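Local coordinates for protein haloacid delahogenase-like family hydrolase (Xanthomonas campestris pv. campestris, PDB 2PKE) that probably acts as a magnesium-dependent phosphatase of the haloacid dehalogenase (HAD) superfamily and binds a magnesium ion, at residues A[16-21]-A[183-188]; A[23-28]-A[143-148]; A[116-121]-A[148-153]; A[121-126]-A[235-240]; A[130-135]-A[152-157]. One frame throughout, in Å; residues are numbered along the deposited sequence.

The five contacts lie in and around one parallel sheet, ordered 157-160, 129-135, 15-18, 182-186, 202-205, 227-229. Contact 1 pairs its two central strands and holds the magnesium; contact 5 joins strand 129-135 to the chain entering edge strand 157-160. The centres of contacts 1 and 5 are about 10 Å apart. Contact 2 sets the loop after strand 15-18 against helix 138-148. Contacts 3 and 4 share Val121 of helix 117-125; contacts 2 and 4 lie farthest apart (centres about 19 Å). Along the chain, contact 1 encloses contacts 2, 3 and 5; contact 4 adds helix 236-250. Packing around Phe18, Leu24, Phe154 and Trp236 joins the helices to the strands whose ends carry the magnesium site.

Contact 1. Residues A[16-21]-A[183-188]; sequences VGFDGD and VMIGNS. With MG (magnesium ion), chain C.
Val16, Gly17 and Phe18 pair in parallel with Val183, Met184 and Ile185 at the centre of the HAD Rossmann-like sheet, and both strands end at the magnesium site. Backbone hydrogen bonds set the register. Gly17 N donates to Val183 O at 2.8 Å, Gly17 O accepts from Ile185 N, and a nearly straight bond (172°) from Asp19 N to Ile185 O carries the pairing to the edge of the metal loop. The short strand axes diverge by 22°.

Apolar packing occupies both faces of the sheet. On one, Ile185 CD1 reaches Phe18 CE2 at 3.5 Å and also touches Val16 CG1, the isoleucine lying side by side with the phenylalanine and pointing the same way. On the other, Met184, present as selenomethionine, bends at chi2 (72°) and passes SE over Gly17; its CE stops 3.6 Å from Asp19 N.

Metal coordination closes the contact. Asp19 OD2 (2.0 Å), the backbone Asp21 O (2.1 Å) and Asn187 OD1 (2.1 Å) occupy one face of an octahedron around the magnesium, and three waters fill the positions across from them. Thr23 OG1 hydrogen-bonds to Asp19 OD2 and Asn187 OD1, and Lys163 forms a salt bridge with Asp19 OD1. Asp19 and Asp21 fit the DxDx(T/V) signature, whose first aspartate is the usual nucleophile in HAD phosphatases. Two of the waters are held a second time: water 1 donates to Asp19 OD1 at 2.6 Å, and water 2 accepts from Asn187 ND2 at 2.9 Å.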
# COMPACT_ATOMS: atom_id res chain seq x y z
N VAL A 16 -5.89 14.25 -16.21
CA VAL A 16 -4.62 13.77 -16.70
C VAL A 16 -3.94 13.01 -15.57
O VAL A 16 -3.75 13.54 -14.48
CB VAL A 16 -3.74 14.90 -17.20
CG1 VAL A 16 -2.42 14.33 -17.74
CG2 VAL A 16 -4.47 15.73 -18.26
N GLY A 17 -3.61 11.75 -15.84
CA GLY A 17 -2.97 10.92 -14.88
C GLY A 17 -1.50 10.88 -15.19
O GLY A 17 -1.12 10.97 -16.35
N PHE A 18 -0.67 10.77 -14.14
CA PHE A 18 0.75 10.69 -14.29
C PHE A 18 1.25 9.46 -13.58
O PHE A 18 0.90 9.24 -12.41
CB PHE A 18 1.44 11.91 -13.66
CG PHE A 18 1.13 13.21 -14.35
CD1 PHE A 18 -0.03 13.90 -14.06
CD2 PHE A 18 1.99 13.71 -15.30
CE1 PHE A 18 -0.31 15.10 -14.72
CE2 PHE A 18 1.71 14.90 -15.93
CZ PHE A 18 0.55 15.59 -15.62
N ASP A 19 2.12 8.70 -14.21
CA ASP A 19 2.98 7.74 -13.49
C ASP A 19 4.02 8.49 -12.63
O ASP A 19 4.27 9.68 -12.81
CB ASP A 19 3.67 6.83 -14.51
CG ASP A 19 4.59 5.80 -13.90
OD1 ASP A 19 4.22 5.17 -12.87
OD2 ASP A 19 5.72 5.60 -14.45
N GLY A 20 4.61 7.80 -11.66
CA GLY A 20 5.69 8.46 -10.89
C GLY A 20 7.08 8.01 -11.33
O GLY A 20 7.84 8.77 -11.95
N ASP A 21 7.43 6.80 -10.97
CA ASP A 21 8.79 6.27 -11.16
C ASP A 21 9.16 6.31 -12.64
O ASP A 21 8.44 5.76 -13.49
CB ASP A 21 8.87 4.82 -10.70
CG ASP A 21 8.82 4.62 -9.18
OD1 ASP A 21 9.15 5.47 -8.37
OD2 ASP A 21 8.50 3.48 -8.77
N VAL A 183 -6.48 11.14 -20.01
CA VAL A 183 -5.18 10.88 -20.60
C VAL A 183 -4.26 10.39 -19.49
O VAL A 183 -4.22 10.96 -18.42
CB VAL A 183 -4.54 12.16 -21.26
CG1 VAL A 183 -3.25 11.80 -21.96
CG2 VAL A 183 -5.50 12.82 -22.27
N MSE A 184 -3.49 9.35 -19.78
CA MSE A 184 -2.48 8.85 -18.84
C MSE A 184 -1.08 9.09 -19.42
O MSE A 184 -0.84 8.75 -20.60
CB MSE A 184 -2.69 7.37 -18.58
CG MSE A 184 -1.60 6.77 -17.67
SE MSE A 184 -1.66 7.27 -15.79
CE MSE A 184 -0.12 6.16 -15.44
N ILE A 185 -0.17 9.64 -18.57
CA ILE A 185 1.23 9.92 -18.97
C ILE A 185 2.15 8.97 -18.24
O ILE A 185 2.11 8.88 -17.02
CB ILE A 185 1.66 11.36 -18.69
CG1 ILE A 185 0.73 12.38 -19.38
CG2 ILE A 185 3.13 11.58 -19.13
CD1 ILE A 185 1.11 13.81 -19.16
N GLY A 186 2.97 8.23 -18.99
CA GLY A 186 3.94 7.37 -18.36
C GLY A 186 5.06 6.86 -19.24
O GLY A 186 5.09 7.08 -20.44
N ASN A 187 6.00 6.17 -18.63
CA ASN A 187 7.18 5.68 -19.33
C ASN A 187 7.09 4.25 -19.79
O ASN A 187 7.99 3.81 -20.50
CB ASN A 187 8.41 5.82 -18.45
CG ASN A 187 8.40 4.89 -17.24
OD1 ASN A 187 7.69 5.16 -16.27
ND2 ASN A 187 9.20 3.83 -17.29
N SER A 188 6.07 3.51 -19.35
CA SER A 188 5.90 2.09 -19.74
C SER A 188 4.65 1.95 -20.63
O SER A 188 3.56 2.21 -20.18
CB SER A 188 5.76 1.23 -18.49
OG SER A 188 5.37 -0.09 -18.82
MG MG C . 7.26 4.34 -14.41
O HOH W 1 6.29 3.64 -12.62
O HOH W 2 8.90 3.09 -14.49
O HOH W 3 6.01 2.98 -15.56

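Contact 2. Residues A[23-28]-A[143-148]; sequences TLWKSE and QKIEQS
Trp25 lies against helix 138-148 with one face of its indole turned to Lys144. The lysine CB stands 3.7 Å above the ring plane of Trp25, offset toward the rim beside CZ2 and CE2, in an off-centre CH-pi contact with the six-membered ring. The two side chains cross at about a right angle, and the lysine chain leaves the ring past its NE1 edge, with Lys144 CD 3.6 Å from Trp25 NE1. A bend at chi3 (-142°) then sets the direction of CE.

The polar ends of both residues converge on Asp21. Lys144 NZ makes a salt bridge with Asp21 OD1 and a hydrogen bond with His109 NE2, and Trp25 NE1 donates to the same carboxylate oxygen. Asp21 supplies its backbone carbonyl to the magnesium, so this pair forms a second shell around a metal-binding residue. Ser27 OG is also near the ammonium group, 3.4 Å from Lys144 NZ. The segment 23-28 runs from the DxDx(T/V) signature to helix 28-42, the place where HAD enzymes commonly carry the squiggle and flap that lead into a cap, and its position here is consistent with that element.

Farther along the indole, Ile145 CD1 meets the ring edge 3.9 Å from Trp25 CZ3. Ser148 CB approaches the same benzene ring obliquely, 3.8 Å from Trp25 CE3. The Ser148 hydroxyl itself is turned back to the helix, with chi1 at 68°, and OG donates to Ile145 O at 2.6 Å.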
# COMPACT_ATOMS: atom_id res chain seq x y z
N THR A 23 8.95 8.70 -14.69
CA THR A 23 8.08 9.62 -15.41
C THR A 23 8.21 11.04 -14.76
O THR A 23 8.59 12.02 -15.43
CB THR A 23 6.60 9.17 -15.43
OG1 THR A 23 6.46 7.94 -16.14
CG2 THR A 23 5.73 10.26 -16.08
N LEU A 24 7.88 11.13 -13.47
CA LEU A 24 8.06 12.37 -12.70
C LEU A 24 9.44 12.48 -12.02
O LEU A 24 9.95 13.58 -11.83
CB LEU A 24 6.96 12.53 -11.63
CG LEU A 24 5.50 12.47 -12.10
CD1 LEU A 24 4.62 12.46 -10.87
CD2 LEU A 24 5.19 13.64 -12.99
N TRP A 25 10.02 11.35 -11.62
CA TRP A 25 11.30 11.37 -10.91
C TRP A 25 12.09 10.15 -11.35
O TRP A 25 11.53 9.22 -11.90
CB TRP A 25 11.09 11.38 -9.35
CG TRP A 25 10.16 10.32 -8.85
CD1 TRP A 25 10.41 8.98 -8.83
CD2 TRP A 25 8.83 10.49 -8.35
NE1 TRP A 25 9.34 8.31 -8.34
CE2 TRP A 25 8.35 9.20 -8.02
CE3 TRP A 25 8.01 11.61 -8.11
CZ2 TRP A 25 7.08 8.98 -7.50
CZ3 TRP A 25 6.76 11.39 -7.58
CH2 TRP A 25 6.28 10.09 -7.30
N LYS A 26 13.38 10.15 -11.05
CA LYS A 26 14.27 9.02 -11.36
C LYS A 26 14.07 7.90 -10.34
O LYS A 26 13.92 8.16 -9.15
CB LYS A 26 15.72 9.48 -11.39
CG LYS A 26 15.93 10.62 -12.37
CD LYS A 26 17.38 10.92 -12.61
CE LYS A 26 17.56 12.26 -13.34
N SER A 27 14.03 6.67 -10.84
CA SER A 27 13.80 5.49 -10.00
C SER A 27 14.65 4.33 -10.45
O SER A 27 15.32 3.70 -9.67
CB SER A 27 12.35 5.06 -10.06
OG SER A 27 12.15 3.87 -9.34
N GLU A 28 14.58 4.06 -11.73
CA GLU A 28 15.27 2.93 -12.30
C GLU A 28 16.78 3.00 -12.05
O GLU A 28 17.41 1.99 -11.84
CB GLU A 28 15.01 2.84 -13.80
CG GLU A 28 15.44 1.52 -14.38
CD GLU A 28 14.68 0.31 -13.77
OE1 GLU A 28 13.48 0.45 -13.37
OE2 GLU A 28 15.28 -0.79 -13.71
N GLN A 143 5.95 8.32 0.19
CA GLN A 143 7.16 9.02 0.60
C GLN A 143 7.88 9.65 -0.60
O GLN A 143 8.41 10.76 -0.48
CB GLN A 143 8.05 8.12 1.45
CG GLN A 143 7.54 7.90 2.92
CD GLN A 143 6.99 9.18 3.62
OE1 GLN A 143 5.93 9.14 4.25
NE2 GLN A 143 7.70 10.31 3.51
N LYS A 144 7.86 9.02 -1.76
CA LYS A 144 8.51 9.56 -2.95
C LYS A 144 7.83 10.85 -3.39
O LYS A 144 8.51 11.83 -3.61
CB LYS A 144 8.57 8.55 -4.10
CG LYS A 144 9.47 7.28 -3.86
CD LYS A 144 9.82 6.60 -5.20
CE LYS A 144 9.85 5.10 -5.22
NZ LYS A 144 10.75 4.55 -6.34
N ILE A 145 6.49 10.87 -3.44
CA ILE A 145 5.81 12.12 -3.77
C ILE A 145 6.15 13.24 -2.78
O ILE A 145 6.31 14.38 -3.18
CB ILE A 145 4.29 11.92 -4.03
CG1 ILE A 145 3.63 13.22 -4.50
CG2 ILE A 145 3.55 11.39 -2.81
CD1 ILE A 145 4.16 13.72 -5.86
N GLU A 146 6.29 12.94 -1.50
CA GLU A 146 6.66 13.98 -0.51
C GLU A 146 8.13 14.42 -0.68
O GLU A 146 8.39 15.60 -0.76
CB GLU A 146 6.30 13.50 0.91
CG GLU A 146 6.31 14.59 2.08
CD GLU A 146 5.23 15.75 1.98
OE1 GLU A 146 4.06 15.50 1.57
OE2 GLU A 146 5.56 16.91 2.34
N GLN A 147 9.06 13.48 -0.82
CA GLN A 147 10.48 13.77 -1.08
C GLN A 147 10.68 14.58 -2.36
O GLN A 147 11.69 15.25 -2.50
CB GLN A 147 11.32 12.48 -1.28
CG GLN A 147 11.49 11.49 -0.09
CD GLN A 147 12.22 10.16 -0.49
OE1 GLN A 147 11.58 9.10 -0.69
NE2 GLN A 147 13.56 10.23 -0.62
N SER A 148 9.76 14.45 -3.31
CA SER A 148 9.92 14.98 -4.66
C SER A 148 9.78 16.47 -4.70
O SER A 148 10.35 17.09 -5.58
CB SER A 148 8.92 14.38 -5.68
OG SER A 148 7.59 14.79 -5.42

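Contact 3. Residues A[116-121]-A[148-153]; sequences GVREAV and SGLSDL
Arg118 grips Asp152 end-on with two nitrogens, one to each carboxylate oxygen. NH2 donates to Asp152 OD2 at 2.8 Å and NH1 to Asp152 OD1 at 3.1 Å; both oxygens use their syn lone pairs, and guanidinium and carboxylate are nearly coplanar (16° between planes). The arginine leaves its helix with CG anti to the backbone N (chi1 -176°) and runs extended from CG to NE. Gly149 O also lies near the guanidinium plane, 3.0 Å from Arg118 NH1.

One face of the guanidinium carries Leu153 CD1, centred 4.3 Å above it. Nearer the helix, Leu150 slides past the arginine in the opposite direction, with CD2 3.9 Å from Arg118 CB. Deeper still, Leu153 CD1 packs 3.6 Å from Val121 CG1, and Leu150 CD1 reaches Val117 CG1. Within the loop, Leu150 N donates to Ser148 OG in an ST turn, and Gly149 has the positive phi of a residue leaving a helix. This exposed ion pair above an apolar seam joins helix 117-125 to the helix-to-strand loop of the neighbouring beta-alpha-beta unit in the HAD Rossmann-like fold.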
# COMPACT_ATOMS: atom_id res chain seq x y z
N GLY A 116 12.15 19.54 -16.12
CA GLY A 116 10.97 20.06 -16.81
C GLY A 116 9.63 19.56 -16.31
O GLY A 116 8.58 20.05 -16.74
N VAL A 117 9.66 18.59 -15.40
CA VAL A 117 8.44 17.93 -14.95
C VAL A 117 7.53 18.88 -14.20
O VAL A 117 6.37 19.02 -14.53
CB VAL A 117 8.76 16.67 -14.15
CG1 VAL A 117 7.56 16.20 -13.32
CG2 VAL A 117 9.22 15.57 -15.11
N ARG A 118 8.07 19.62 -13.23
CA ARG A 118 7.23 20.48 -12.41
C ARG A 118 6.52 21.50 -13.26
O ARG A 118 5.33 21.80 -13.02
CB ARG A 118 8.06 21.16 -11.30
CG ARG A 118 7.25 21.99 -10.35
CD ARG A 118 7.99 22.51 -9.13
NE ARG A 118 6.92 23.24 -8.52
CZ ARG A 118 6.14 22.81 -7.55
NH1 ARG A 118 6.43 21.76 -6.81
NH2 ARG A 118 5.11 23.56 -7.25
N GLU A 119 7.22 22.08 -14.24
CA GLU A 119 6.59 23.11 -15.09
C GLU A 119 5.49 22.49 -15.96
O GLU A 119 4.48 23.09 -16.13
CB GLU A 119 7.59 23.81 -16.05
CG GLU A 119 8.49 24.81 -15.32
CD GLU A 119 9.74 24.19 -14.67
OE1 GLU A 119 9.92 22.94 -14.68
OE2 GLU A 119 10.55 25.01 -14.15
N ALA A 120 5.77 21.32 -16.55
CA ALA A 120 4.79 20.54 -17.36
C ALA A 120 3.51 20.27 -16.55
O ALA A 120 2.40 20.60 -16.97
CB ALA A 120 5.44 19.24 -17.81
N VAL A 121 3.67 19.71 -15.35
CA VAL A 121 2.53 19.37 -14.48
C VAL A 121 1.70 20.60 -14.10
O VAL A 121 0.47 20.55 -14.12
CB VAL A 121 2.95 18.67 -13.16
CG1 VAL A 121 1.73 18.38 -12.28
CG2 VAL A 121 3.81 17.40 -13.40
N SER A 148 9.76 14.45 -3.31
CA SER A 148 9.92 14.98 -4.66
C SER A 148 9.78 16.47 -4.70
O SER A 148 10.35 17.09 -5.58
CB SER A 148 8.92 14.38 -5.68
OG SER A 148 7.59 14.79 -5.42
N GLY A 149 8.99 17.02 -3.79
CA GLY A 149 8.57 18.41 -3.83
C GLY A 149 7.30 18.67 -4.63
O GLY A 149 6.73 19.75 -4.56
N LEU A 150 6.81 17.66 -5.36
CA LEU A 150 5.61 17.80 -6.18
C LEU A 150 4.27 17.57 -5.46
O LEU A 150 3.26 17.58 -6.11
CB LEU A 150 5.68 16.82 -7.38
CG LEU A 150 6.89 16.90 -8.34
CD1 LEU A 150 6.87 15.71 -9.23
CD2 LEU A 150 6.86 18.17 -9.18
N SER A 151 4.27 17.35 -4.15
CA SER A 151 3.02 17.15 -3.35
C SER A 151 1.97 18.21 -3.50
O SER A 151 0.80 17.93 -3.46
CB SER A 151 3.32 17.07 -1.84
OG SER A 151 3.84 15.81 -1.56
N ASP A 152 2.39 19.45 -3.61
CA ASP A 152 1.42 20.52 -3.78
C ASP A 152 0.62 20.38 -5.06
O ASP A 152 -0.49 20.89 -5.12
CB ASP A 152 2.08 21.91 -3.70
CG ASP A 152 3.08 22.15 -4.81
OD1 ASP A 152 3.85 21.24 -5.13
OD2 ASP A 152 3.12 23.26 -5.34
N LEU A 153 1.18 19.74 -6.10
CA LEU A 153 0.48 19.52 -7.35
C LEU A 153 -0.32 18.23 -7.40
O LEU A 153 -1.19 18.10 -8.23
CB LEU A 153 1.45 19.50 -8.54
CG LEU A 153 2.28 20.75 -8.82
CD1 LEU A 153 3.38 20.48 -9.84
CD2 LEU A 153 1.33 21.84 -9.32

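Contact 4. Residues A[121-126]-A[235-240]; sequences VAAIAA and GWPAAV
Trp236 meets Ile124 through its CB, 3.9 Å from Ile124 CD1, while the indole extends past the isoleucine toward the central sheet. There Ile185 CG2 lies over one face of the indole beside CE2, Phe18 comes to the same side near CE3, and Ala120 CB approaches from the other side of the ring plane. Trp236 NE1 is hydrogen-bonded to Thr206 OG1, outside the two segments.

The puckered ring of Pro237 points toward helix 117-125. Its CG is 3.9 Å from Ala123 CB, and Ile124 CG1 sits 3.7 Å from Pro237 CA, the two side chains crossing at about a right angle. This is where the backbones come nearest, with Ile124 CA and Pro237 CA 5.4 Å apart.

Ile124 is the hub of the contact. Its CG1 is anti to the carbonyl carbon (chi1 -69°) and chi2 is extended (160°), which sends CD1 between Trp236 and Val240, where it lies 3.9 Å from Val240 CG2 as well as against the tryptophan. Every contact across the pair is apolar.

The short helical axes run in similar directions, 28° apart, and approach to 9.2 Å. Ile124 and Val240 both also touch Val16 of strand 15-18, so helices 117-125 and 236-250 lie next to each other on one face of the sheet, as layered helices do in an alpha/beta Rossmann-like fold.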
# COMPACT_ATOMS: atom_id res chain seq x y z
N VAL A 121 3.67 19.71 -15.35
CA VAL A 121 2.53 19.37 -14.48
C VAL A 121 1.70 20.60 -14.10
O VAL A 121 0.47 20.55 -14.12
CB VAL A 121 2.95 18.67 -13.16
CG1 VAL A 121 1.73 18.38 -12.28
CG2 VAL A 121 3.81 17.40 -13.40
N ALA A 122 2.39 21.67 -13.68
CA ALA A 122 1.73 22.94 -13.34
C ALA A 122 0.96 23.47 -14.54
O ALA A 122 -0.16 24.00 -14.40
CB ALA A 122 2.82 24.01 -12.84
N ALA A 123 1.58 23.40 -15.72
CA ALA A 123 0.93 23.90 -16.95
C ALA A 123 -0.35 23.11 -17.24
O ALA A 123 -1.39 23.70 -17.55
CB ALA A 123 1.91 23.85 -18.16
N ILE A 124 -0.27 21.78 -17.13
CA ILE A 124 -1.43 20.93 -17.37
C ILE A 124 -2.50 21.17 -16.31
O ILE A 124 -3.68 21.32 -16.65
CB ILE A 124 -1.05 19.47 -17.44
CG1 ILE A 124 -0.23 19.23 -18.72
CG2 ILE A 124 -2.32 18.58 -17.38
CD1 ILE A 124 0.65 17.95 -18.72
N ALA A 125 -2.07 21.26 -15.06
CA ALA A 125 -2.98 21.39 -13.92
C ALA A 125 -3.79 22.67 -13.99
O ALA A 125 -4.79 22.78 -13.32
CB ALA A 125 -2.24 21.33 -12.65
N ALA A 126 -3.36 23.64 -14.79
CA ALA A 126 -4.10 24.89 -15.00
C ALA A 126 -5.42 24.65 -15.73
O ALA A 126 -6.39 25.38 -15.51
CB ALA A 126 -3.22 25.91 -15.79
N GLY A 235 7.19 18.63 -23.61
CA GLY A 235 6.15 18.37 -24.64
C GLY A 235 4.79 17.89 -24.15
O GLY A 235 3.84 17.82 -24.92
N TRP A 236 4.65 17.62 -22.85
CA TRP A 236 3.43 17.01 -22.34
C TRP A 236 2.21 17.93 -22.45
O TRP A 236 1.14 17.45 -22.80
CB TRP A 236 3.56 16.59 -20.88
CG TRP A 236 4.48 15.43 -20.58
CD1 TRP A 236 4.96 14.53 -21.44
CD2 TRP A 236 4.94 15.03 -19.28
NE1 TRP A 236 5.74 13.60 -20.79
CE2 TRP A 236 5.76 13.89 -19.46
CE3 TRP A 236 4.84 15.59 -17.99
CZ2 TRP A 236 6.40 13.24 -18.40
CZ3 TRP A 236 5.48 14.98 -16.94
CH2 TRP A 236 6.24 13.79 -17.14
N PRO A 237 2.33 19.22 -22.06
CA PRO A 237 1.14 20.09 -22.09
C PRO A 237 0.57 20.22 -23.51
O PRO A 237 -0.65 20.06 -23.70
CB PRO A 237 1.67 21.42 -21.51
CG PRO A 237 2.89 21.03 -20.70
CD PRO A 237 3.50 19.94 -21.49
N ALA A 238 1.44 20.42 -24.50
CA ALA A 238 1.02 20.47 -25.92
C ALA A 238 0.33 19.17 -26.37
O ALA A 238 -0.65 19.19 -27.12
CB ALA A 238 2.24 20.78 -26.85
N ALA A 239 0.85 18.05 -25.90
CA ALA A 239 0.33 16.72 -26.25
C ALA A 239 -1.04 16.54 -25.65
O ALA A 239 -1.91 16.05 -26.32
CB ALA A 239 1.31 15.58 -25.82
N VAL A 240 -1.23 16.99 -24.41
CA VAL A 240 -2.54 16.91 -23.75
C VAL A 240 -3.57 17.70 -24.55
O VAL A 240 -4.69 17.22 -24.81
CB VAL A 240 -2.49 17.38 -22.26
CG1 VAL A 240 -3.99 17.61 -21.67
CG2 VAL A 240 -1.70 16.39 -21.44

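Contact 5. Residues A[130-135]-A[152-157]; sequences VVLITK and DLFPRI
Phe154 turns one ring face to Leu132, whose CD1 stands 4.2 Å above the plane, offset toward the rim. With CG anti to the carbonyl carbon (chi1 -72°), the side chain leaves its backbone beside the N, and Phe154 CD1 comes 3.9 Å from Leu132 CB. Val130 crosses the phenylalanine at about a right angle, with CG2 4.1 Å from Phe154 CE1 and also against Leu153 O. Phe18 of the next strand meets the Phe154 ring steeply, and Val121 and Ile145 add contacts from helices 117-125 and 138-148, so the aromatic group is enclosed between sheet and helices.

Arg156 lies toward the other side of the strand. It crosses Val131 at about a right angle, CB 4.0 Å from Val131 CG2, and its extended chain brings CD to 3.4 Å from Val130 O. Phe175 of helix 165-175 touches both residues.

Between these two packed sides runs the backbone pairing. Leu132 N donates to Arg156 O at 3.1 Å in a nearly straight bond (172°), and Leu132 forms a parallel bridge with Ile157. Just before it, water 4 donates to Arg156 O and sits very close to Val130 O, a distance short enough to be doubtful. Strand 129-135, helix 138-148 and strand 157-160 thus make a beta-alpha-beta crossover, with the incoming strand at the edge of the HAD Rossmann-like sheet.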
# COMPACT_ATOMS: atom_id res chain seq x y z
N VAL A 130 -5.57 16.71 -12.27
CA VAL A 130 -4.37 15.83 -12.38
C VAL A 130 -4.39 14.77 -11.27
O VAL A 130 -4.88 15.02 -10.18
CB VAL A 130 -3.04 16.61 -12.35
CG1 VAL A 130 -2.91 17.53 -13.59
CG2 VAL A 130 -2.85 17.37 -11.02
N VAL A 131 -3.88 13.57 -11.55
CA VAL A 131 -3.81 12.52 -10.54
C VAL A 131 -2.48 11.77 -10.74
O VAL A 131 -2.04 11.54 -11.86
CB VAL A 131 -5.06 11.53 -10.60
CG1 VAL A 131 -5.34 11.01 -12.05
CG2 VAL A 131 -4.90 10.37 -9.55
N LEU A 132 -1.87 11.34 -9.66
CA LEU A 132 -0.70 10.45 -9.77
C LEU A 132 -1.19 9.03 -9.58
O LEU A 132 -1.79 8.74 -8.56
CB LEU A 132 0.32 10.75 -8.69
CG LEU A 132 1.71 10.21 -9.03
CD1 LEU A 132 2.76 11.10 -8.40
CD2 LEU A 132 1.86 8.78 -8.59
N ILE A 133 -0.96 8.16 -10.56
CA ILE A 133 -1.37 6.77 -10.46
C ILE A 133 -0.15 5.92 -10.59
O ILE A 133 0.58 5.94 -11.61
CB ILE A 133 -2.42 6.37 -11.52
CG1 ILE A 133 -3.60 7.33 -11.41
CG2 ILE A 133 -2.83 4.87 -11.38
CD1 ILE A 133 -4.71 7.17 -12.49
N THR A 134 0.10 5.16 -9.54
CA THR A 134 1.25 4.27 -9.54
C THR A 134 0.97 2.89 -8.92
O THR A 134 0.06 2.78 -8.15
CB THR A 134 2.42 4.89 -8.78
OG1 THR A 134 3.58 4.10 -9.06
CG2 THR A 134 2.16 4.90 -7.28
N LYS A 135 1.71 1.86 -9.33
CA LYS A 135 1.62 0.57 -8.68
C LYS A 135 2.77 0.40 -7.71
O LYS A 135 3.75 1.17 -7.74
CB LYS A 135 1.52 -0.59 -9.70
CG LYS A 135 2.77 -0.95 -10.43
CD LYS A 135 2.41 -1.79 -11.67
CE LYS A 135 3.61 -2.24 -12.39
NZ LYS A 135 3.14 -3.10 -13.52
N ASP A 152 2.39 19.45 -3.61
CA ASP A 152 1.42 20.52 -3.78
C ASP A 152 0.62 20.38 -5.06
O ASP A 152 -0.49 20.89 -5.12
CB ASP A 152 2.08 21.91 -3.70
CG ASP A 152 3.08 22.15 -4.81
OD1 ASP A 152 3.85 21.24 -5.13
OD2 ASP A 152 3.12 23.26 -5.34
N LEU A 153 1.18 19.74 -6.10
CA LEU A 153 0.48 19.52 -7.35
C LEU A 153 -0.32 18.23 -7.40
O LEU A 153 -1.19 18.10 -8.23
CB LEU A 153 1.45 19.50 -8.54
CG LEU A 153 2.28 20.75 -8.82
CD1 LEU A 153 3.38 20.48 -9.84
CD2 LEU A 153 1.33 21.84 -9.32
N PHE A 154 -0.01 17.27 -6.53
CA PHE A 154 -0.67 15.99 -6.55
C PHE A 154 -1.31 15.75 -5.20
O PHE A 154 -0.79 14.99 -4.40
CB PHE A 154 0.31 14.89 -6.91
CG PHE A 154 0.72 14.93 -8.35
CD1 PHE A 154 -0.21 14.60 -9.33
CD2 PHE A 154 2.03 15.29 -8.72
CE1 PHE A 154 0.15 14.62 -10.70
CE2 PHE A 154 2.41 15.33 -10.09
CZ PHE A 154 1.46 14.97 -11.07
N PRO A 155 -2.42 16.44 -4.95
CA PRO A 155 -3.28 16.10 -3.83
C PRO A 155 -3.96 14.70 -4.09
O PRO A 155 -3.91 13.79 -3.22
CB PRO A 155 -4.28 17.27 -3.77
CG PRO A 155 -4.36 17.81 -5.20
CD PRO A 155 -2.98 17.52 -5.79
N ARG A 156 -4.51 14.53 -5.29
CA ARG A 156 -5.02 13.21 -5.73
C ARG A 156 -3.88 12.21 -6.02
O ARG A 156 -3.12 12.37 -7.02
CB ARG A 156 -5.85 13.35 -7.00
CG ARG A 156 -6.98 14.35 -6.94
CD ARG A 156 -7.61 14.50 -8.30
NE ARG A 156 -8.94 15.05 -8.15
CZ ARG A 156 -9.23 16.35 -8.15
NH1 ARG A 156 -8.27 17.26 -8.32
NH2 ARG A 156 -10.49 16.74 -7.98
N ILE A 157 -3.77 11.18 -5.18
CA ILE A 157 -2.75 10.11 -5.34
C ILE A 157 -3.32 8.69 -5.17
O ILE A 157 -3.99 8.41 -4.17
CB ILE A 157 -1.65 10.32 -4.36
CG1 ILE A 157 -0.67 9.14 -4.39
CG2 ILE A 157 -2.27 10.69 -3.02
CD1 ILE A 157 -0.22 8.67 -3.04
O HOH W 4 -3.38 15.24 -8.22